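Local coordinates for structural polyprotein, VP2 (Israeli acute paralysis virus, PDB 5CDD) that probably serves as a structural component of the viral capsid, one of the proteins of the structural polyprotein that build the pentamers of the shell, at residues V75-V80 with V181-S186; W49-T54 with V155-F160; Y95-D100 with P137-Q142. All blocks are in the same frame, centred on the assembly; numbering follows the deposited sequence.

Contact 1: residues V75-V80 with V181-S186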
loop_
_atom_site.group_PDB
_atom_site.type_symbol
_atom_site.label_atom_id
_atom_site.label_comp_id
_atom_site.label_asym_id
_atom_site.label_seq_id
_atom_site.Cartn_x
_atom_site.Cartn_y
_atom_site.Cartn_z
ATOM N N VAL C 75 -41.095 24.814 -31.649
ATOM C CA VAL C 75 -41.822 25.678 -32.565
ATOM C C VAL C 75 -40.915 26.091 -33.713
ATOM O O VAL C 75 -39.810 26.590 -33.502
ATOM C CB VAL C 75 -42.349 26.938 -31.854
ATOM C CG1 VAL C 75 -42.989 27.877 -32.865
ATOM C CG2 VAL C 75 -43.358 26.542 -30.787
ATOM N N GLN C 76 -41.391 25.868 -34.931
ATOM C CA GLN C 76 -40.638 26.210 -36.127
ATOM C C GLN C 76 -41.166 27.531 -36.676
ATOM O O GLN C 76 -42.376 27.711 -36.817
ATOM C CB GLN C 76 -40.809 25.113 -37.173
ATOM C CG GLN C 76 -39.530 24.719 -37.879
ATOM C CD GLN C 76 -38.545 24.050 -36.949
ATOM O OE1 GLN C 76 -38.857 23.038 -36.318
ATOM N NE2 GLN C 76 -37.346 24.608 -36.859
ATOM N N VAL C 77 -40.261 28.455 -36.980
ATOM C CA VAL C 77 -40.656 29.758 -37.502
ATOM C C VAL C 77 -39.930 30.099 -38.796
ATOM O O VAL C 77 -38.738 29.821 -38.946
ATOM C CB VAL C 77 -40.370 30.880 -36.481
ATOM C CG1 VAL C 77 -40.833 32.215 -37.034
ATOM C CG2 VAL C 77 -41.068 30.578 -35.166
ATOM N N LYS C 78 -40.657 30.702 -39.730
ATOM C CA LYS C 78 -40.083 31.101 -41.007
ATOM C C LYS C 78 -40.677 32.422 -41.470
ATOM O O LYS C 78 -41.896 32.583 -41.519
ATOM C CB LYS C 78 -40.329 30.033 -42.073
ATOM C CG LYS C 78 -39.725 30.385 -43.421
ATOM C CD LYS C 78 -39.845 29.244 -44.408
ATOM C CE LYS C 78 -39.128 29.574 -45.707
ATOM N NZ LYS C 78 -39.156 28.433 -46.666
ATOM N N LEU C 79 -39.806 33.369 -41.799
ATOM C CA LEU C 79 -40.245 34.673 -42.270
ATOM C C LEU C 79 -39.930 34.800 -43.751
ATOM O O LEU C 79 -38.772 34.704 -44.151
ATOM C CB LEU C 79 -39.528 35.793 -41.511
ATOM C CG LEU C 79 -39.663 35.856 -39.991
ATOM C CD1 LEU C 79 -38.933 37.086 -39.481
ATOM C CD2 LEU C 79 -41.125 35.908 -39.594
ATOM N N VAL C 80 -40.962 34.999 -44.564
ATOM C CA VAL C 80 -40.768 35.163 -45.998
ATOM C C VAL C 80 -40.861 36.651 -46.305
ATOM O O VAL C 80 -41.921 37.265 -46.171
ATOM C CB VAL C 80 -41.831 34.403 -46.807
ATOM C CG1 VAL C 80 -41.604 34.625 -48.293
ATOM C CG2 VAL C 80 -41.764 32.918 -46.479
ATOM N N VAL C 181 -45.251 35.595 -41.906
ATOM C CA VAL C 181 -44.819 34.779 -40.785
ATOM C C VAL C 181 -45.495 33.415 -40.791
ATOM O O VAL C 181 -46.710 33.313 -40.635
ATOM C CB VAL C 181 -45.130 35.474 -39.449
ATOM C CG1 VAL C 181 -44.637 34.632 -38.302
ATOM C CG2 VAL C 181 -44.474 36.837 -39.408
ATOM N N TYR C 182 -44.694 32.371 -40.974
ATOM C CA TYR C 182 -45.200 31.003 -40.984
ATOM C C TYR C 182 -44.693 30.254 -39.760
ATOM O O TYR C 182 -43.564 30.463 -39.320
ATOM C CB TYR C 182 -44.744 30.277 -42.250
ATOM C CG TYR C 182 -45.335 30.833 -43.518
ATOM C CD1 TYR C 182 -46.664 30.586 -43.858
ATOM C CD2 TYR C 182 -44.571 31.622 -44.373
ATOM C CE1 TYR C 182 -47.221 31.113 -45.022
ATOM C CE2 TYR C 182 -45.113 32.156 -45.539
ATOM C CZ TYR C 182 -46.438 31.898 -45.857
ATOM O OH TYR C 182 -46.975 32.424 -47.011
ATOM N N MET C 183 -45.532 29.383 -39.214
ATOM C CA MET C 183 -45.153 28.603 -38.047
ATOM C C MET C 183 -45.758 27.207 -38.077
ATOM O O MET C 183 -46.774 26.971 -38.733
ATOM C CB MET C 183 -45.586 29.314 -36.762
ATOM C CG MET C 183 -44.746 30.524 -36.398
ATOM S SD MET C 183 -45.275 31.258 -34.836
ATOM C CE MET C 183 -45.698 32.912 -35.356
ATOM N N TRP C 184 -45.119 26.288 -37.362
ATOM C CA TRP C 184 -45.577 24.909 -37.272
ATOM C C TRP C 184 -44.785 24.211 -36.177
ATOM O O TRP C 184 -43.848 24.785 -35.624
ATOM C CB TRP C 184 -45.403 24.196 -38.616
ATOM C CG TRP C 184 -43.986 24.025 -39.071
ATOM C CD1 TRP C 184 -43.179 22.946 -38.854
ATOM C CD2 TRP C 184 -43.222 24.944 -39.862
ATOM N NE1 TRP C 184 -41.965 23.131 -39.468
ATOM C CE2 TRP C 184 -41.964 24.349 -40.094
ATOM C CE3 TRP C 184 -43.481 26.212 -40.400
ATOM C CZ2 TRP C 184 -40.962 24.979 -40.845
ATOM C CZ3 TRP C 184 -42.485 26.840 -41.145
ATOM C CH2 TRP C 184 -41.241 26.220 -41.359
ATOM N N LEU C 185 -45.155 22.976 -35.862
ATOM C CA LEU C 185 -44.480 22.245 -34.799
ATOM C C LEU C 185 -43.615 21.092 -35.294
ATOM O O LEU C 185 -43.843 20.542 -36.371
ATOM C CB LEU C 185 -45.526 21.719 -33.811
ATOM C CG LEU C 185 -46.540 22.757 -33.308
ATOM C CD1 LEU C 185 -47.596 22.077 -32.456
ATOM C CD2 LEU C 185 -45.828 23.842 -32.515
ATOM N N SER C 186 -42.607 20.747 -34.498
ATOM C CA SER C 186 -41.702 19.645 -34.804
ATOM C C SER C 186 -41.354 18.985 -33.471
ATOM O O SER C 186 -41.556 19.587 -32.416
ATOM C CB SER C 186 -40.438 20.158 -35.495
ATOM O OG SER C 186 -39.720 21.052 -34.666
#
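Gln76 lays its aliphatic stem against the indole of Trp184 where strands 68-81 and 179-186 run side by side in one sheet of the jelly-roll beta sandwich, the fold of picornavirus-like capsid proteins. The two strands are antiparallel, and the axes of segments 75-80 and 181-186 approach to 4.7 Å. Hydrogen-bonded and non-hydrogen-bonded pairs alternate; successive side chains fall on opposite faces, which differ in character. Gln76, Lys78, Tyr182 and Trp184 form the first. Trp184 carries CG between its backbone N and carbonyl carbon (chi1 65°), and from there the indole reaches across the neighbouring strand. Gln76 CB fits beneath it, 3.3 Å from the centroid of the five-membered ring in a CH-pi contact over the face, while CG continues past the rim on the same side, near NE1, CE2 and CZ2. Lys78 CB sits at the edge of the six-membered ring, near its plane, 4.0 Å from Trp184 CZ3, before its extended chain leads away. Farther along, Val80 CG2 meets the edge of the Tyr182 ring, 3.6 Å from CE2.

The opposite face is wholly apolar and turns into the interior. Leu79 CD2 rests against both branches of Val181, 3.5 Å from CG2 of that residue, the two side chains pointing the same way. Val77 and Met183 are likewise side by side, with Val77 CG2 3.9 Å from Met183 CG. Trp49 and Leu51 of the other sheet cover Met183, and Val55 and Leu56 of helix 53-57 lie on Leu185.

Back at Gln76, a bend at chi2 (67°) carries CD away from the indole, and the amide beyond it meets Ser186. Its NE2 has a weak bond to Thr135, and Ser186 OG donates to Gln76 OE1 at 2.7 Å, nearly in line with the C=O bond (172°).

Contact 2: residues W49-T54 with V155-F160; sequences WTLPST and VQLYLF
Trp49 to Leu51 pair with Val155 to Leu157 as antiparallel strands, deep in the chain, at the end of strand 47-51, an edge strand of the four-stranded sheet within this chain. Trp49 and Leu157 exchange two backbone hydrogen bonds, the straighter from Leu157 N to Trp49 O at 2.8 Å, and Leu51 N bonds to Val155 O. On the inward face, Leu157 CG and CD2 abut CE3 of the Trp49 indole, each 3.7 Å from it, and Leu51 CB meets Val155 CG1 at 3.6 Å. The jelly-roll sandwich closes over this face: Ile136 and Met134 of the opposing sheet cover Leu51, Val155 and Leu157, and Ile15 packs on Trp49.

Thr50 and Gln156 lie side by side on the other face. A bend at chi2 (-55°) brings CD of the glutamine back beside Thr50; NE2 then donates to Thr50 OG1, 3.2 Å away and close to the amide plane, with an angle of 162° at the hydrogen. A cis peptide before Pro52 then turns the chain out of the strand towards the short, weakly bonded helix that follows. Thr50 O is gripped twice there, by Thr54 N and by Thr54 OG1, the hydroxyl at 2.7 Å and well above the carbonyl plane.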
loop_
_atom_site.group_PDB
_atom_site.type_symbol
_atom_site.label_atom_id
_atom_site.label_comp_id
_atom_site.label_asym_id
_atom_site.label_seq_id
_atom_site.Cartn_x
_atom_site.Cartn_y
_atom_site.Cartn_z
ATOM N N TRP C 49 -45.486 37.187 -30.369
ATOM C CA TRP C 49 -46.331 36.002 -30.345
ATOM C C TRP C 49 -46.084 35.178 -29.089
ATOM O O TRP C 49 -44.937 34.921 -28.722
ATOM C CB TRP C 49 -46.044 35.140 -31.575
ATOM C CG TRP C 49 -46.284 35.846 -32.868
ATOM C CD1 TRP C 49 -47.471 35.963 -33.533
ATOM C CD2 TRP C 49 -45.316 36.557 -33.648
ATOM N NE1 TRP C 49 -47.303 36.702 -34.680
ATOM C CE2 TRP C 49 -45.990 37.079 -34.776
ATOM C CE3 TRP C 49 -43.944 36.806 -33.504
ATOM C CZ2 TRP C 49 -45.337 37.836 -35.756
ATOM C CZ3 TRP C 49 -43.295 37.559 -34.479
ATOM C CH2 TRP C 49 -43.994 38.063 -35.591
ATOM N N THR C 50 -47.166 34.776 -28.429
ATOM C CA THR C 50 -47.054 33.956 -27.235
ATOM C C THR C 50 -47.211 32.509 -27.677
ATOM O O THR C 50 -48.288 32.069 -28.077
ATOM C CB THR C 50 -48.133 34.300 -26.186
ATOM O OG1 THR C 50 -48.033 33.393 -25.076
ATOM C CG2 THR C 50 -49.520 34.230 -26.802
ATOM N N LEU C 51 -46.108 31.775 -27.620
ATOM C CA LEU C 51 -46.099 30.376 -28.028
ATOM C C LEU C 51 -46.204 29.425 -26.844
ATOM O O LEU C 51 -45.854 29.779 -25.718
ATOM C CB LEU C 51 -44.829 30.096 -28.820
ATOM C CG LEU C 51 -44.694 30.962 -30.067
ATOM C CD1 LEU C 51 -43.285 30.891 -30.612
ATOM C CD2 LEU C 51 -45.689 30.494 -31.111
ATOM N N PRO C 52 -46.660 28.187 -27.089
ATOM C CA PRO C 52 -47.063 27.656 -28.394
ATOM C C PRO C 52 -48.535 27.841 -28.760
ATOM O O PRO C 52 -48.956 27.427 -29.837
ATOM C CB PRO C 52 -46.696 26.188 -28.273
ATOM C CG PRO C 52 -47.125 25.890 -26.858
ATOM C CD PRO C 52 -46.560 27.099 -26.097
ATOM N N SER C 53 -49.314 28.457 -27.875
ATOM C CA SER C 53 -50.731 28.653 -28.141
ATOM C C SER C 53 -51.021 29.362 -29.458
ATOM O O SER C 53 -52.001 29.049 -30.127
ATOM C CB SER C 53 -51.393 29.428 -26.999
ATOM O OG SER C 53 -50.906 30.759 -26.927
ATOM N N THR C 54 -50.177 30.315 -29.836
ATOM C CA THR C 54 -50.387 31.048 -31.078
ATOM C C THR C 54 -50.447 30.143 -32.301
ATOM O O THR C 54 -51.288 30.326 -33.182
ATOM C CB THR C 54 -49.269 32.091 -31.308
ATOM O OG1 THR C 54 -49.352 33.116 -30.311
ATOM C CG2 THR C 54 -49.402 32.729 -32.677
ATOM N N VAL C 155 -42.859 30.384 -23.995
ATOM C CA VAL C 155 -41.897 31.191 -24.734
ATOM C C VAL C 155 -42.556 32.325 -25.508
ATOM O O VAL C 155 -43.639 32.162 -26.069
ATOM C CB VAL C 155 -41.072 30.309 -25.705
ATOM C CG1 VAL C 155 -41.991 29.629 -26.702
ATOM C CG2 VAL C 155 -40.030 31.150 -26.420
ATOM N N GLN C 156 -41.894 33.479 -25.523
ATOM C CA GLN C 156 -42.396 34.652 -26.228
ATOM C C GLN C 156 -41.503 34.962 -27.421
ATOM O O GLN C 156 -40.280 34.988 -27.297
ATOM C CB GLN C 156 -42.426 35.864 -25.295
ATOM C CG GLN C 156 -43.271 35.673 -24.053
ATOM C CD GLN C 156 -44.692 35.278 -24.383
ATOM O OE1 GLN C 156 -45.384 35.973 -25.126
ATOM N NE2 GLN C 156 -45.138 34.155 -23.831
ATOM N N LEU C 157 -42.117 35.193 -28.576
ATOM C CA LEU C 157 -41.372 35.509 -29.786
ATOM C C LEU C 157 -41.525 36.994 -30.103
ATOM O O LEU C 157 -42.627 37.538 -30.035
ATOM C CB LEU C 157 -41.883 34.664 -30.954
ATOM C CG LEU C 157 -41.126 34.801 -32.276
ATOM C CD1 LEU C 157 -39.652 34.497 -32.062
ATOM C CD2 LEU C 157 -41.725 33.855 -33.301
ATOM N N TYR C 158 -40.419 37.644 -30.448
ATOM C CA TYR C 158 -40.433 39.071 -30.751
ATOM C C TYR C 158 -39.727 39.418 -32.061
ATOM O O TYR C 158 -38.786 38.738 -32.473
ATOM C CB TYR C 158 -39.766 39.850 -29.613
ATOM C CG TYR C 158 -40.503 39.807 -28.290
ATOM C CD1 TYR C 158 -41.691 40.512 -28.110
ATOM C CD2 TYR C 158 -40.008 39.064 -27.217
ATOM C CE1 TYR C 158 -42.371 40.481 -26.893
ATOM C CE2 TYR C 158 -40.680 39.024 -25.996
ATOM C CZ TYR C 158 -41.861 39.736 -25.841
ATOM O OH TYR C 158 -42.535 39.703 -24.639
ATOM N N LEU C 159 -40.195 40.484 -32.707
ATOM C CA LEU C 159 -39.606 40.971 -33.952
ATOM C C LEU C 159 -39.228 42.435 -33.723
ATOM O O LEU C 159 -40.092 43.312 -33.692
ATOM C CB LEU C 159 -40.604 40.861 -35.106
ATOM C CG LEU C 159 -40.096 41.333 -36.472
ATOM C CD1 LEU C 159 -38.868 40.535 -36.879
ATOM C CD2 LEU C 159 -41.197 41.177 -37.505
ATOM N N PHE C 160 -37.933 42.684 -33.554
ATOM C CA PHE C 160 -37.425 44.027 -33.292
ATOM C C PHE C 160 -36.702 44.653 -34.480
ATOM O O PHE C 160 -36.059 43.958 -35.269
ATOM C CB PHE C 160 -36.444 43.996 -32.119
ATOM C CG PHE C 160 -37.041 43.524 -30.825
ATOM C CD1 PHE C 160 -37.916 44.334 -30.107
ATOM C CD2 PHE C 160 -36.696 42.280 -30.302
ATOM C CE1 PHE C 160 -38.436 43.914 -28.884
ATOM C CE2 PHE C 160 -37.210 41.851 -29.083
ATOM C CZ PHE C 160 -38.082 42.670 -28.371
#

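Contact 3: residues Y95-D100 with P137-Q142; sequences YSPYDD and PYASFQ
Tyr98 overlaps Phe141 obliquely, the ring centroids 5.0 Å apart and the planes turned 33° against each other, at one end of the jelly-roll sandwich, where strand 90-97 of one sheet passes the break in strand 131-146 of the other. Tyr98 presents its CZ and CE1 to CD2 and CE2 of Phe141. Positive phi and psi at Tyr98, just past the strand, turn the chain, and the bond from CA to CB of Tyr98 is directed toward the 137-142 loop. Its OH takes two hydrogen bonds there, from Phe141 N at 3.0 Å and from Ser140 OG at 2.9 Å, which hold the tip of the ring. Ser140 OG in turn accepts from Gln142 N, making an ST turn. Nearer the strand, Pro97 CG rests on Ala139 CB at 3.9 Å, and Pro137 CD approaches Tyr95 OH at 3.8 Å.

The contact belongs to a subunit interface. Trp192 of a neighbouring chain packs on Pro97 and Ala139 and hydrogen-bonds to Tyr95 OH, while Tyr151 of that chain meets the Phe141 ring edge-to-face. Within the loop, Tyr138 bridges the turn: its OH donates to Gln142 O at 2.9 Å, from above the carbonyl plane.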
loop_
_atom_site.group_PDB
_atom_site.type_symbol
_atom_site.label_atom_id
_atom_site.label_comp_id
_atom_site.label_asym_id
_atom_site.label_seq_id
_atom_site.Cartn_x
_atom_site.Cartn_y
_atom_site.Cartn_z
ATOM N N TYR C 95 -36.330 35.070 -29.348
ATOM C CA TYR C 95 -37.328 34.496 -28.453
ATOM C C TYR C 95 -36.826 34.531 -27.015
ATOM O O TYR C 95 -35.620 34.595 -26.771
ATOM C CB TYR C 95 -37.671 33.058 -28.874
ATOM C CG TYR C 95 -36.602 32.022 -28.602
ATOM C CD1 TYR C 95 -36.408 31.509 -27.319
ATOM C CD2 TYR C 95 -35.800 31.533 -29.634
ATOM C CE1 TYR C 95 -35.447 30.533 -27.068
ATOM C CE2 TYR C 95 -34.834 30.558 -29.395
ATOM C CZ TYR C 95 -34.664 30.061 -28.110
ATOM O OH TYR C 95 -33.717 29.093 -27.867
ATOM N N SER C 96 -37.757 34.497 -26.068
ATOM C CA SER C 96 -37.416 34.543 -24.653
ATOM C C SER C 96 -38.327 33.640 -23.825
ATOM O O SER C 96 -39.504 33.940 -23.630
ATOM C CB SER C 96 -37.522 35.985 -24.149
ATOM O OG SER C 96 -37.236 36.070 -22.765
ATOM N N PRO C 97 -37.791 32.512 -23.328
ATOM C CA PRO C 97 -38.578 31.576 -22.518
ATOM C C PRO C 97 -39.132 32.228 -21.250
ATOM O O PRO C 97 -38.392 32.863 -20.498
ATOM C CB PRO C 97 -37.573 30.470 -22.200
ATOM C CG PRO C 97 -36.665 30.487 -23.388
ATOM C CD PRO C 97 -36.453 31.962 -23.608
ATOM N N TYR C 98 -40.434 32.072 -21.021
ATOM C CA TYR C 98 -41.082 32.631 -19.837
ATOM C C TYR C 98 -40.719 34.095 -19.620
ATOM O O TYR C 98 -40.556 34.536 -18.484
ATOM C CB TYR C 98 -40.682 31.824 -18.599
ATOM C CG TYR C 98 -41.170 30.396 -18.622
ATOM C CD1 TYR C 98 -42.472 30.078 -18.237
ATOM C CD2 TYR C 98 -40.339 29.363 -19.056
ATOM C CE1 TYR C 98 -42.937 28.763 -18.284
ATOM C CE2 TYR C 98 -40.794 28.046 -19.109
ATOM C CZ TYR C 98 -42.094 27.753 -18.721
ATOM O OH TYR C 98 -42.551 26.455 -18.775
ATOM N N ASP C 99 -40.602 34.846 -20.709
ATOM C CA ASP C 99 -40.240 36.256 -20.620
ATOM C C ASP C 99 -41.224 37.060 -19.778
ATOM O O ASP C 99 -40.861 38.068 -19.173
ATOM C CB ASP C 99 -40.161 36.871 -22.016
ATOM C CG ASP C 99 -39.583 38.269 -21.997
ATOM O OD1 ASP C 99 -38.363 38.404 -21.771
ATOM O OD2 ASP C 99 -40.346 39.236 -22.198
ATOM N N ASP C 100 -42.470 36.604 -19.740
ATOM C CA ASP C 100 -43.518 37.282 -18.990
ATOM C C ASP C 100 -43.821 36.603 -17.659
ATOM O O ASP C 100 -44.728 37.018 -16.937
ATOM C CB ASP C 100 -44.789 37.335 -19.836
ATOM C CG ASP C 100 -45.225 35.958 -20.318
ATOM O OD1 ASP C 100 -44.417 35.272 -20.982
ATOM O OD2 ASP C 100 -46.375 35.560 -20.034
ATOM N N PRO C 137 -36.550 25.412 -29.436
ATOM C CA PRO C 137 -36.586 24.163 -28.672
ATOM C C PRO C 137 -37.614 24.214 -27.549
ATOM O O PRO C 137 -37.878 25.279 -26.994
ATOM C CB PRO C 137 -35.161 24.051 -28.135
ATOM C CG PRO C 137 -34.351 24.748 -29.177
ATOM C CD PRO C 137 -35.187 25.967 -29.461
ATOM N N TYR C 138 -38.197 23.064 -27.226
ATOM C CA TYR C 138 -39.176 22.984 -26.151
ATOM C C TYR C 138 -38.577 23.772 -24.988
ATOM O O TYR C 138 -37.588 23.348 -24.388
ATOM C CB TYR C 138 -39.385 21.522 -25.758
ATOM C CG TYR C 138 -40.424 21.315 -24.688
ATOM C CD1 TYR C 138 -41.765 21.593 -24.932
ATOM C CD2 TYR C 138 -40.064 20.853 -23.423
ATOM C CE1 TYR C 138 -42.726 21.417 -23.943
ATOM C CE2 TYR C 138 -41.017 20.674 -22.426
ATOM C CZ TYR C 138 -42.344 20.959 -22.694
ATOM O OH TYR C 138 -43.287 20.794 -21.709
ATOM N N ALA C 139 -39.171 24.920 -24.677
ATOM C CA ALA C 139 -38.651 25.776 -23.618
ATOM C C ALA C 139 -39.398 25.749 -22.293
ATOM O O ALA C 139 -39.169 26.605 -21.437
ATOM C CB ALA C 139 -38.560 27.211 -24.126
ATOM N N SER C 140 -40.284 24.778 -22.110
ATOM C CA SER C 140 -41.034 24.685 -20.863
ATOM C C SER C 140 -40.175 24.003 -19.808
ATOM O O SER C 140 -39.293 23.209 -20.138
ATOM C CB SER C 140 -42.321 23.884 -21.072
ATOM O OG SER C 140 -43.097 23.839 -19.885
ATOM N N PHE C 141 -40.421 24.325 -18.541
ATOM C CA PHE C 141 -39.672 23.712 -17.452
ATOM C C PHE C 141 -40.450 22.495 -16.962
ATOM O O PHE C 141 -39.987 21.743 -16.103
ATOM C CB PHE C 141 -39.447 24.715 -16.311
ATOM C CG PHE C 141 -40.711 25.198 -15.648
ATOM C CD1 PHE C 141 -41.420 24.378 -14.776
ATOM C CD2 PHE C 141 -41.183 26.483 -15.882
ATOM C CE1 PHE C 141 -42.579 24.835 -14.147
ATOM C CE2 PHE C 141 -42.340 26.949 -15.259
ATOM C CZ PHE C 141 -43.038 26.122 -14.389
ATOM N N GLN C 142 -41.638 22.313 -17.529
ATOM C CA GLN C 142 -42.499 21.192 -17.189
ATOM C C GLN C 142 -42.266 20.063 -18.183
ATOM O O GLN C 142 -41.777 20.292 -19.288
ATOM C CB GLN C 142 -43.962 21.624 -17.229
ATOM C CG GLN C 142 -44.293 22.732 -16.256
ATOM C CD GLN C 142 -45.745 23.133 -16.320
ATOM O OE1 GLN C 142 -46.221 23.613 -17.347
ATOM N NE2 GLN C 142 -46.463 22.934 -15.221
#

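The three contacts span both sheets of the sandwich. Contact 1 lies in one sheet and contact 2 in the other, centres about 11 Å apart, and they touch through the core: Val75 and Met183 meet Leu51, Val77 meets Leu157, and Val181 meets Trp49. Contact 3, its centre about 10 Å from that of contact 2 and about 16 Å from that of contact 1, spans the two sheets at one end; Ser96 N and Gln156 O probably hydrogen-bond between neighbouring strands 90-97 and 155-161. Along the chain, contacts 1 and 2 interleave, and contact 3 is nested inside both. Chain-distant strands are thus interlocked into one domain, which at contact 3 meets another subunit of the assembly.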